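Local atomic coordinates of member of DUF4221 family (Bacteroides vulgatus, PDB entry 3S9J), a protein that is of unknown function but folds as a six-bladed beta-propeller, belongs to the DUF4221 family and carries bound sodium ions in the crystal. Residues 197-202 / 246-251; 215-220 / 266-271. One frame throughout, in Å; residues are numbered along the deposited sequence. Where two conformers were deposited one is given.

Interaction 1. Residues 197-202 / 246-251; sequences GGYGFS and PKLGNS. With FMT (formic acid), chain F.
Gly197 and Gly249 are joined through their backbones: Gly249 N donates to Gly197 O over 3.0 Å, and the N-H...O angle of 168° makes the bond nearly straight. Leu248 CA adds a CA-H...O contact to Gly197 O at 3.5 Å. Packing is close at Gly198: a CB there would lie 2.7 Å from Lys247 O, and the phi of 111° would by itself call for glycine. Pro246 CB closes on Gly198 O at 3.7 Å. The apolar part is slight. Leu248 CG lies beside its backbone N (chi1 -62°), and the CD2 branch beyond it sits 3.9 Å from Tyr199 CB, at the edge of the tyrosine ring and near its plane.

Lys247 marks the solvent side. Its CB bond points away, and its exposed side chain, deposited in two conformers, makes no contact with residues 197-202. A formate, probably from the crystallisation liquor, grips the backbone separately, accepting bonds from Gly198 N (to O1, 2.9 Å) and Gly200 N (to O2, 2.9 Å), while Tyr199 N bonds a glycerol.

The contact thus ties the approach to strand 201-206, the first strand of one four-stranded blade, to the chain between strands 231-235 and 266-273, which leads to the next blade: an inter-blade connection of a six-bladed beta-propeller, meeting the lead-in to the first strand of a blade.

Interaction 2. Residues 215-220 / 266-271; sequences GFFGYD and RYWHIM
Phe217 CG lies beside its backbone N (chi1 -56°) and Trp268 CG is roughly anti to its own (chi1 -158°); the rings beyond them, the phenyl and the six-membered part of the indole, form an offset stack, with centroids 4.3 Å apart and planes at 20°. Within the stack the closest atoms are Phe217 CE2 and Trp268 CZ3, 3.6 Å apart. That CZ3 also lies over the centre of the Arg266 guanidinium, whose NE is salt-bridged to Glu284, and Trp268 NE1 bonds to Tyr133 O.

The backbones also join directly. Tyr267 N donates to Phe217 O at 2.8 Å, and the edge of the Tyr267 ring lies beside that same oxygen. Tyr267 O, by contrast, is buried with no polar partner in the model; its near neighbours include Phe217 CD1 at 3.2 Å. An alanine at Phe217 would probably leave this face of the indole without its stacking mate and open a gap beside Tyr267 O, although the backbone bond need not be lost.

Two waters complete the contact. One donates to Gly215 O (2.9 Å) and to Trp268 O (2.7 Å). The other accepts from Tyr267 OH and donates to Asp220 OD1, each over 2.6 Å. Ser238 N also bonds Tyr267 OH, while Ser243 OG bonds Asp220 OD2 and Met244 N bonds Asp220 OD1.

Strands 211-216 and 266-273 belong to successive blades of the propeller. The chemistry implies a mixed joint: the two segments are held by one direct backbone bond, an aromatic stack and two water bridges, rather than by a continuous strand ladder.

Interaction 2 is the buried one, its centre about 11 Å from the centre of the chain, and covers 390 Å²; interaction 1 lies about 16 Å out, is only partly buried and covers 211 Å². Both involve the blade made of strands 201-206, 211-216, 221-225 and 231-235. Residues 197-202 and 215-220 run onto neighbouring strands of it, and Ser202 O probably accepts from Gly215 N at 2.8 Å. Ser202 OG, in turn, reaches Ile270 N in the next blade. The chemistry follows the position: backbone bonds of glycines, with a formate probably from the crystallisation liquor, in the outer contact, large aromatic rings and bridging waters in the inner one. Pro246 packs against Gly218, which brings the two contacts together.

Interaction 1. Residues 197-202 / 246-251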
loop_
_atom_site.group_PDB
_atom_site.type_symbol
_atom_site.label_atom_id
_atom_site.label_comp_id
_atom_site.label_asym_id
_atom_site.label_seq_id
_atom_site.Cartn_x
_atom_site.Cartn_y
_atom_site.Cartn_z
ATOM N N GLY A 197 3.938 -8.374 -15.181
ATOM C CA GLY A 197 3.497 -8.132 -13.775
ATOM C C GLY A 197 2.983 -9.453 -13.237
ATOM O O GLY A 197 3.227 -10.498 -13.850
ATOM N N GLY A 198 2.238 -9.423 -12.131
ATOM C CA GLY A 198 1.588 -10.636 -11.614
ATOM C C GLY A 198 2.170 -11.150 -10.305
ATOM O O GLY A 198 1.592 -12.012 -9.664
ATOM N N TYR A 199 3.314 -10.599 -9.885
ATOM C CA TYR A 199 3.982 -11.085 -8.669
ATOM C C TYR A 199 3.954 -10.052 -7.542
ATOM O O TYR A 199 4.677 -10.179 -6.570
ATOM C CB TYR A 199 5.419 -11.540 -8.952
ATOM C CG TYR A 199 6.334 -10.477 -9.474
ATOM C CD1 TYR A 199 6.412 -10.208 -10.829
ATOM C CD2 TYR A 199 7.147 -9.742 -8.613
ATOM C CE1 TYR A 199 7.248 -9.225 -11.327
ATOM C CE2 TYR A 199 7.986 -8.747 -9.108
ATOM C CZ TYR A 199 8.029 -8.497 -10.472
ATOM O OH TYR A 199 8.848 -7.532 -11.012
ATOM N N GLY A 200 3.062 -9.082 -7.648
ATOM C CA GLY A 200 2.935 -8.053 -6.643
ATOM C C GLY A 200 2.370 -8.571 -5.343
ATOM O O GLY A 200 1.625 -9.580 -5.305
ATOM N N PHE A 201 2.680 -7.847 -4.275
ATOM C CA PHE A 201 2.071 -8.107 -2.982
ATOM C C PHE A 201 1.914 -6.843 -2.177
ATOM O O PHE A 201 2.653 -5.880 -2.373
ATOM C CB PHE A 201 2.848 -9.140 -2.156
ATOM C CG PHE A 201 4.235 -8.707 -1.723
ATOM C CD1 PHE A 201 5.337 -8.927 -2.537
ATOM C CD2 PHE A 201 4.442 -8.169 -0.462
ATOM C CE1 PHE A 201 6.619 -8.587 -2.120
ATOM C CE2 PHE A 201 5.726 -7.822 -0.035
ATOM C CZ PHE A 201 6.803 -8.012 -0.865
ATOM N N SER A 202 0.945 -6.867 -1.274
ATOM C CA SER A 202 0.758 -5.847 -0.259
ATOM C C SER A 202 1.233 -6.420 1.060
ATOM O O SER A 202 1.318 -7.640 1.238
ATOM C CB SER A 202 -0.734 -5.453 -0.210
ATOM O OG SER A 202 -1.058 -4.564 0.867
ATOM N N PRO A 246 -0.973 -17.128 -8.582
ATOM C CA PRO A 246 -0.643 -16.058 -9.483
ATOM C C PRO A 246 -0.428 -16.506 -10.913
ATOM O O PRO A 246 -0.107 -17.666 -11.187
ATOM C CB PRO A 246 0.660 -15.466 -8.884
ATOM C CG PRO A 246 0.641 -15.886 -7.466
ATOM C CD PRO A 246 0.021 -17.237 -7.498
ATOM N N LYS A 247 -0.693 -15.577 -11.805
ATOM C CA LYS A 247 -0.509 -15.787 -13.237
ATOM C C LYS A 247 0.328 -14.616 -13.697
ATOM O O LYS A 247 -0.143 -13.479 -13.738
ATOM C CB LYS A 247 -1.849 -15.814 -13.984
ATOM C CG LYS A 247 -1.875 -16.794 -15.168
ATOM C CD LYS A 247 -1.256 -16.245 -16.452
ATOM C CE LYS A 247 -2.319 -15.773 -17.450
ATOM N NZ LYS A 247 -2.350 -14.277 -17.653
ATOM N N LEU A 248 1.577 -14.895 -14.020
ATOM C CA LEU A 248 2.448 -13.839 -14.493
ATOM C C LEU A 248 1.998 -13.365 -15.877
ATOM O O LEU A 248 1.576 -14.161 -16.702
ATOM C CB LEU A 248 3.887 -14.330 -14.543
ATOM C CG LEU A 248 4.511 -14.743 -13.198
ATOM C CD1 LEU A 248 5.918 -15.287 -13.431
ATOM C CD2 LEU A 248 4.566 -13.563 -12.203
ATOM N N GLY A 249 2.134 -12.074 -16.120
ATOM C CA GLY A 249 1.926 -11.518 -17.444
ATOM C C GLY A 249 3.184 -11.622 -18.286
ATOM O O GLY A 249 4.301 -11.482 -17.786
ATOM N N ASN A 250 2.982 -11.871 -19.568
ATOM C CA ASN A 250 4.041 -11.923 -20.557
ATOM C C ASN A 250 4.165 -10.571 -21.268
ATOM O O ASN A 250 3.216 -10.131 -21.909
ATOM C CB ASN A 250 3.718 -13.013 -21.557
ATOM C CG ASN A 250 4.781 -13.167 -22.619
ATOM O OD1 ASN A 250 5.752 -12.409 -22.667
ATOM N ND2 ASN A 250 4.595 -14.149 -23.486
ATOM N N SER A 251 5.314 -9.905 -21.153
ATOM C CA SER A 251 5.513 -8.597 -21.808
ATOM C C SER A 251 5.293 -8.637 -23.326
ATOM O O SER A 251 4.787 -7.673 -23.893
ATOM C CB SER A 251 6.914 -8.024 -21.507
ATOM O OG SER A 251 6.972 -7.552 -20.173
HETATM C C FMT F . 1.050 -7.130 -9.928
HETATM O O1 FMT F . 1.616 -6.837 -10.979
HETATM O O2 FMT F . 0.948 -8.284 -9.527
#

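Interaction 2. Residues 215-220 / 266-271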
loop_
_atom_site.group_PDB
_atom_site.type_symbol
_atom_site.label_atom_id
_atom_site.label_comp_id
_atom_site.label_asym_id
_atom_site.label_seq_id
_atom_site.Cartn_x
_atom_site.Cartn_y
_atom_site.Cartn_z
ATOM N N GLY A 215 0.396 -10.304 1.540
ATOM C CA GLY A 215 -0.672 -10.849 0.707
ATOM C C GLY A 215 -0.365 -10.633 -0.767
ATOM O O GLY A 215 -0.519 -9.532 -1.285
ATOM N N PHE A 216 0.081 -11.699 -1.434
ATOM C CA PHE A 216 0.287 -11.677 -2.881
ATOM C C PHE A 216 -1.058 -11.474 -3.550
ATOM O O PHE A 216 -2.036 -12.096 -3.191
ATOM C CB PHE A 216 0.981 -12.968 -3.400
ATOM C CG PHE A 216 2.457 -12.966 -3.179
ATOM C CD1 PHE A 216 3.308 -12.397 -4.113
ATOM C CD2 PHE A 216 2.982 -13.454 -2.000
ATOM C CE1 PHE A 216 4.653 -12.339 -3.890
ATOM C CE2 PHE A 216 4.322 -13.379 -1.747
ATOM C CZ PHE A 216 5.177 -12.846 -2.702
ATOM N N PHE A 217 -1.099 -10.531 -4.479
ATOM C CA PHE A 217 -2.340 -10.201 -5.166
ATOM C C PHE A 217 -2.966 -11.438 -5.824
ATOM O O PHE A 217 -4.187 -11.581 -5.846
ATOM C CB PHE A 217 -2.109 -9.123 -6.216
ATOM C CG PHE A 217 -1.482 -7.842 -5.680
ATOM C CD1 PHE A 217 -1.805 -7.346 -4.419
ATOM C CD2 PHE A 217 -0.592 -7.119 -6.468
ATOM C CE1 PHE A 217 -1.232 -6.128 -3.958
ATOM C CE2 PHE A 217 -0.008 -5.936 -6.003
ATOM C CZ PHE A 217 -0.350 -5.450 -4.762
ATOM N N GLY A 218 -2.137 -12.332 -6.331
ATOM C CA GLY A 218 -2.646 -13.500 -7.058
ATOM C C GLY A 218 -2.856 -14.756 -6.244
ATOM O O GLY A 218 -3.020 -15.821 -6.822
ATOM N N TYR A 219 -2.871 -14.660 -4.916
ATOM C CA TYR A 219 -2.866 -15.854 -4.071
ATOM C C TYR A 219 -3.897 -15.821 -2.955
ATOM O O TYR A 219 -4.064 -14.819 -2.274
ATOM C CB TYR A 219 -1.468 -16.046 -3.473
ATOM C CG TYR A 219 -1.116 -17.433 -2.965
ATOM C CD1 TYR A 219 -1.534 -18.585 -3.630
ATOM C CD2 TYR A 219 -0.308 -17.591 -1.850
ATOM C CE1 TYR A 219 -1.158 -19.854 -3.174
ATOM C CE2 TYR A 219 0.067 -18.848 -1.381
ATOM C CZ TYR A 219 -0.357 -19.970 -2.045
ATOM O OH TYR A 219 0.036 -21.208 -1.580
ATOM N N ASP A 220 -4.546 -16.964 -2.733
ATOM C CA ASP A 220 -5.552 -17.127 -1.689
ATOM C C ASP A 220 -5.028 -16.948 -0.271
ATOM O O ASP A 220 -5.794 -16.626 0.614
ATOM C CB ASP A 220 -6.130 -18.538 -1.723
ATOM C CG ASP A 220 -7.043 -18.785 -2.880
ATOM O OD1 ASP A 220 -7.192 -17.938 -3.773
ATOM O OD2 ASP A 220 -7.660 -19.851 -2.842
ATOM N N ARG A 266 -8.444 -10.314 -8.236
ATOM C CA ARG A 266 -7.200 -10.446 -7.494
ATOM C C ARG A 266 -7.382 -9.800 -6.155
ATOM O O ARG A 266 -8.339 -9.041 -5.934
ATOM C CB ARG A 266 -6.029 -9.767 -8.207
ATOM C CG ARG A 266 -6.179 -8.280 -8.434
ATOM C CD ARG A 266 -4.882 -7.705 -9.010
ATOM N NE ARG A 266 -5.067 -6.364 -9.575
ATOM C CZ ARG A 266 -4.151 -5.719 -10.305
ATOM N NH1 ARG A 266 -2.972 -6.267 -10.567
ATOM N NH2 ARG A 266 -4.425 -4.516 -10.800
ATOM N N TYR A 267 -6.457 -10.094 -5.257
ATOM C CA TYR A 267 -6.441 -9.431 -3.969
ATOM C C TYR A 267 -5.671 -8.113 -4.109
ATOM O O TYR A 267 -4.924 -7.893 -5.080
ATOM C CB TYR A 267 -5.870 -10.358 -2.872
ATOM C CG TYR A 267 -6.791 -11.550 -2.760
ATOM C CD1 TYR A 267 -7.962 -11.453 -2.025
ATOM C CD2 TYR A 267 -6.588 -12.682 -3.518
ATOM C CE1 TYR A 267 -8.883 -12.488 -1.992
ATOM C CE2 TYR A 267 -7.509 -13.741 -3.480
ATOM C CZ TYR A 267 -8.650 -13.623 -2.727
ATOM O OH TYR A 267 -9.572 -14.652 -2.698
ATOM N N TRP A 268 -5.887 -7.225 -3.137
ATOM C CA TRP A 268 -5.189 -5.934 -3.124
ATOM C C TRP A 268 -4.631 -5.702 -1.711
ATOM O O TRP A 268 -3.841 -6.531 -1.265
ATOM C CB TRP A 268 -6.048 -4.789 -3.696
ATOM C CG TRP A 268 -5.235 -3.622 -4.187
ATOM C CD1 TRP A 268 -5.216 -2.358 -3.677
ATOM C CD2 TRP A 268 -4.323 -3.627 -5.276
ATOM N NE1 TRP A 268 -4.352 -1.575 -4.390
ATOM C CE2 TRP A 268 -3.778 -2.329 -5.373
ATOM C CE3 TRP A 268 -3.890 -4.609 -6.177
ATOM C CZ2 TRP A 268 -2.857 -1.984 -6.338
ATOM C CZ3 TRP A 268 -2.956 -4.247 -7.147
ATOM C CH2 TRP A 268 -2.449 -2.944 -7.214
ATOM N N HIS A 269 -5.026 -4.636 -0.999
ATOM C CA HIS A 269 -4.435 -4.346 0.301
ATOM C C HIS A 269 -4.573 -5.498 1.293
ATOM O O HIS A 269 -5.622 -6.164 1.363
ATOM C CB HIS A 269 -5.112 -3.172 1.016
ATOM C CG HIS A 269 -5.293 -1.931 0.207
ATOM N ND1 HIS A 269 -4.234 -1.194 -0.292
ATOM C CD2 HIS A 269 -6.411 -1.222 -0.056
ATOM C CE1 HIS A 269 -4.706 -0.106 -0.868
ATOM N NE2 HIS A 269 -6.028 -0.103 -0.749
ATOM N N ILE A 270 -3.539 -5.683 2.104
ATOM C CA ILE A 270 -3.706 -6.274 3.422
ATOM C C ILE A 270 -3.379 -5.168 4.435
ATOM O O ILE A 270 -2.349 -4.510 4.348
ATOM C CB ILE A 270 -2.874 -7.587 3.619
ATOM C CG1 ILE A 270 -3.152 -8.247 4.998
ATOM C CG2 ILE A 270 -1.376 -7.342 3.425
ATOM C CD1 ILE A 270 -4.595 -8.776 5.156
HETATM N N MSE A 271 -4.273 -4.966 5.400
HETATM C CA MSE A 271 -4.150 -3.863 6.341
HETATM C C MSE A 271 -4.398 -4.349 7.757
HETATM O O MSE A 271 -5.403 -5.004 8.027
HETATM C CB MSE A 271 -5.148 -2.752 6.007
HETATM C CG MSE A 271 -5.020 -2.235 4.660
HETATM SE SE MSE A 271 -6.279 -0.755 4.398
HETATM C CE MSE A 271 -6.074 0.202 5.660
HETATM O O HOH W 1 -3.312 -9.154 -0.700
HETATM O O HOH W 2 -9.277 -16.575 -4.456
#